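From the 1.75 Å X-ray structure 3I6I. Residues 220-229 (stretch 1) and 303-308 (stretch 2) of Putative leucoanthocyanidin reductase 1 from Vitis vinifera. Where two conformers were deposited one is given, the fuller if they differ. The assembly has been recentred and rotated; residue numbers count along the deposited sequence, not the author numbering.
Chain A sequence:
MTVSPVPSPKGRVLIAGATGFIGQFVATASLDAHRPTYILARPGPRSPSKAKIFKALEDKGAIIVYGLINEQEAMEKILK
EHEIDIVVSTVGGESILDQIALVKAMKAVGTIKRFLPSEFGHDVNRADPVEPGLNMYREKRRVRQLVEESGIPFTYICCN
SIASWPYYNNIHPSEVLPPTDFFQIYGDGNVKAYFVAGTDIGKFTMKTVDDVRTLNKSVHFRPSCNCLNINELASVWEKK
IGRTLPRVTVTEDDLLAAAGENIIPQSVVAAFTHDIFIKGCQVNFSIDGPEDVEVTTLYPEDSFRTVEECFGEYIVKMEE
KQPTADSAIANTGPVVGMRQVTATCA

Stretch 1, residues 220-229: HFRPSCNCLN
Stretch 2 (303-308) SFRTVE

Residues 220-229 and 303-308 belong to one chain, and no touching pair is closer than 79 residues in sequence. Stretch 1 starts extended, with Phe221 at phi/psi -99/104 and Pro223 at -64/115. It then turns through a 3-10 segment at Ser224 (-59/-32) and Cys225 (-80/-10). Asn226 follows at -114/21, and Cys227 and Leu228 are in a strand. The turn is closed by Asn226 N to Pro223 O at 3.0 Å, with a weak bond from Cys227 N to Ser224 O at 3.4 Å. Stretch 2 is extended from Ser303 to Thr306 and enters a helix at Val307 (-64/-41). Thr306 (chi1 p) is its N-cap. The two stretches run in the same general direction: Pro223 CA lies 6.8 Å from Phe304 CA, and Asn226 CA 6.1 Å from Thr306 CA. The contact between them buries 337 Å², both sides summed.

One direct hydrogen bond joins the stretches. Asn226 (chi1 m, chi2 10°) points toward stretch 2, and its ND2 donates to Arg305 O at 2.8 Å. The angle of 174° makes this bond nearly linear. The acceptor is the backbone carbonyl of Arg305, whose CA-to-CB bond points away from stretch 1.

Two waters extend the polar contact. Water 1 donates to Cys225 O at 2.9 Å and accepts from Val307 N at 3.1 Å, bridging the turn and the helix start. Water 2 donates to Asn226 OD1 at 2.8 Å and weakly to Phe304 O at 3.4 Å.

Apolar contacts flank this polar centre. Pro223 CB sits over one face of the Phe304 ring (chi1 -88°, chi2 -118°), 4.0 Å from the centroid, a CH-pi contact. Phe221 (chi1 m, chi2 49°) brings CD2 to 3.9 Å from Phe304 CE1, at that ring's edge. Beyond Asn226, Leu228 (chi1 m, chi2 91°) and Val307 (chi1 t) make a hydrophobic contact, CD1 of Leu228 to CG2 of Val307 at 3.9 Å, and the methyl groups pack by dispersion.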

# COMPACT_ATOMS: atom_id res chain seq x y z
N HIS A 220 7.47 -7.50 4.74
CA HIS A 220 6.83 -8.19 3.60
C HIS A 220 5.58 -8.89 4.09
O HIS A 220 5.59 -9.55 5.13
CB HIS A 220 7.80 -9.17 2.95
CG HIS A 220 9.09 -8.53 2.52
ND1 HIS A 220 9.21 -7.85 1.32
CD2 HIS A 220 10.27 -8.38 3.16
CE1 HIS A 220 10.44 -7.35 1.23
NE2 HIS A 220 11.11 -7.68 2.31
N PHE A 221 4.47 -8.76 3.34
CA PHE A 221 3.24 -9.43 3.72
C PHE A 221 3.09 -10.70 2.90
O PHE A 221 2.68 -10.64 1.73
CB PHE A 221 2.00 -8.55 3.54
CG PHE A 221 1.84 -7.42 4.54
CD1 PHE A 221 2.88 -6.55 4.83
CD2 PHE A 221 0.58 -7.17 5.10
CE1 PHE A 221 2.69 -5.52 5.75
CE2 PHE A 221 0.37 -6.08 5.99
CZ PHE A 221 1.45 -5.27 6.31
N ARG A 222 3.34 -11.85 3.50
CA ARG A 222 3.23 -13.12 2.80
C ARG A 222 2.33 -14.12 3.50
O ARG A 222 2.78 -15.23 3.87
CB ARG A 222 4.60 -13.73 2.58
CG ARG A 222 5.54 -12.89 1.78
CD ARG A 222 6.73 -13.69 1.34
NE ARG A 222 7.48 -13.02 0.27
CZ ARG A 222 8.59 -13.51 -0.29
NH1 ARG A 222 9.16 -14.62 0.16
NH2 ARG A 222 9.19 -12.86 -1.29
N PRO A 223 1.03 -13.75 3.67
CA PRO A 223 0.11 -14.71 4.26
C PRO A 223 -0.06 -15.95 3.37
O PRO A 223 -0.56 -15.88 2.22
CB PRO A 223 -1.20 -13.89 4.38
CG PRO A 223 -1.12 -12.92 3.24
CD PRO A 223 0.34 -12.51 3.30
N SER A 224 0.38 -17.10 3.88
CA SER A 224 0.43 -18.31 3.08
C SER A 224 -0.95 -18.74 2.51
O SER A 224 -1.02 -19.30 1.43
CB SER A 224 1.08 -19.47 3.87
OG SER A 224 0.28 -19.83 5.00
N CYS A 225 -2.03 -18.46 3.23
CA CYS A 225 -3.35 -18.92 2.77
C CYS A 225 -3.92 -18.02 1.67
O CYS A 225 -4.95 -18.35 1.04
CB CYS A 225 -4.32 -18.97 3.90
SG CYS A 225 -3.91 -20.24 5.15
N ASN A 226 -3.28 -16.88 1.45
CA ASN A 226 -3.72 -15.92 0.44
C ASN A 226 -2.69 -15.81 -0.69
O ASN A 226 -2.66 -14.82 -1.42
CB ASN A 226 -3.96 -14.54 1.07
CG ASN A 226 -5.15 -14.47 2.03
OD1 ASN A 226 -5.75 -15.48 2.41
ND2 ASN A 226 -5.43 -13.27 2.48
N CYS A 227 -1.86 -16.84 -0.83
CA CYS A 227 -0.85 -16.92 -1.91
C CYS A 227 -1.55 -17.70 -3.04
O CYS A 227 -1.62 -18.93 -3.04
CB CYS A 227 0.38 -17.66 -1.43
SG CYS A 227 1.73 -17.66 -2.64
N LEU A 228 -2.12 -16.95 -3.97
CA LEU A 228 -2.88 -17.56 -5.07
C LEU A 228 -2.41 -17.04 -6.41
O LEU A 228 -1.93 -15.90 -6.53
CB LEU A 228 -4.38 -17.22 -4.92
CG LEU A 228 -5.07 -17.66 -3.63
CD1 LEU A 228 -4.97 -16.54 -2.64
CD2 LEU A 228 -6.52 -17.99 -3.91
N ASN A 229 -2.51 -17.89 -7.43
CA ASN A 229 -2.34 -17.46 -8.82
C ASN A 229 -3.71 -17.02 -9.37
O ASN A 229 -4.76 -17.15 -8.68
CB ASN A 229 -1.63 -18.53 -9.66
CG ASN A 229 -2.39 -19.83 -9.74
OD1 ASN A 229 -3.61 -19.87 -9.98
ND2 ASN A 229 -1.65 -20.92 -9.64
N SER A 303 -4.50 -14.33 12.60
CA SER A 303 -4.87 -14.71 11.23
C SER A 303 -5.26 -13.53 10.34
O SER A 303 -5.93 -12.61 10.77
CB SER A 303 -6.08 -15.67 11.27
OG SER A 303 -5.71 -16.91 11.83
N PHE A 304 -4.83 -13.63 9.09
CA PHE A 304 -5.23 -12.71 8.03
C PHE A 304 -6.59 -13.13 7.54
O PHE A 304 -6.87 -14.32 7.43
CB PHE A 304 -4.25 -12.81 6.85
CG PHE A 304 -3.07 -11.90 6.98
CD1 PHE A 304 -2.84 -10.92 6.05
CD2 PHE A 304 -2.22 -12.01 8.08
CE1 PHE A 304 -1.76 -10.05 6.17
CE2 PHE A 304 -1.14 -11.14 8.23
CZ PHE A 304 -0.91 -10.17 7.28
N ARG A 305 -7.43 -12.15 7.20
CA ARG A 305 -8.67 -12.43 6.46
C ARG A 305 -8.34 -13.15 5.14
O ARG A 305 -7.42 -12.75 4.41
CB ARG A 305 -9.37 -11.09 6.16
CG ARG A 305 -9.85 -10.38 7.41
CD ARG A 305 -10.52 -9.07 7.08
NE ARG A 305 -11.83 -9.30 6.49
CZ ARG A 305 -12.56 -8.37 5.88
NH1 ARG A 305 -12.13 -7.11 5.76
NH2 ARG A 305 -13.73 -8.72 5.37
N THR A 306 -9.08 -14.20 4.83
CA THR A 306 -8.87 -14.91 3.60
C THR A 306 -9.57 -14.17 2.44
O THR A 306 -10.53 -13.39 2.62
CB THR A 306 -9.44 -16.33 3.71
OG1 THR A 306 -10.88 -16.27 3.70
CG2 THR A 306 -8.98 -17.00 5.00
N VAL A 307 -9.15 -14.54 1.24
CA VAL A 307 -9.73 -14.00 0.00
C VAL A 307 -11.19 -14.40 -0.14
O VAL A 307 -12.05 -13.59 -0.53
CB VAL A 307 -8.94 -14.45 -1.23
CG1 VAL A 307 -9.62 -13.95 -2.52
CG2 VAL A 307 -7.47 -14.00 -1.16
N GLU A 308 -11.49 -15.64 0.21
CA GLU A 308 -12.88 -16.11 0.28
C GLU A 308 -13.74 -15.17 1.11
O GLU A 308 -14.80 -14.78 0.63
CB GLU A 308 -12.98 -17.53 0.81
CG GLU A 308 -12.91 -18.59 -0.26
O HOH W 1 -7.60 -17.15 0.72
O HOH W 2 -5.16 -16.05 5.06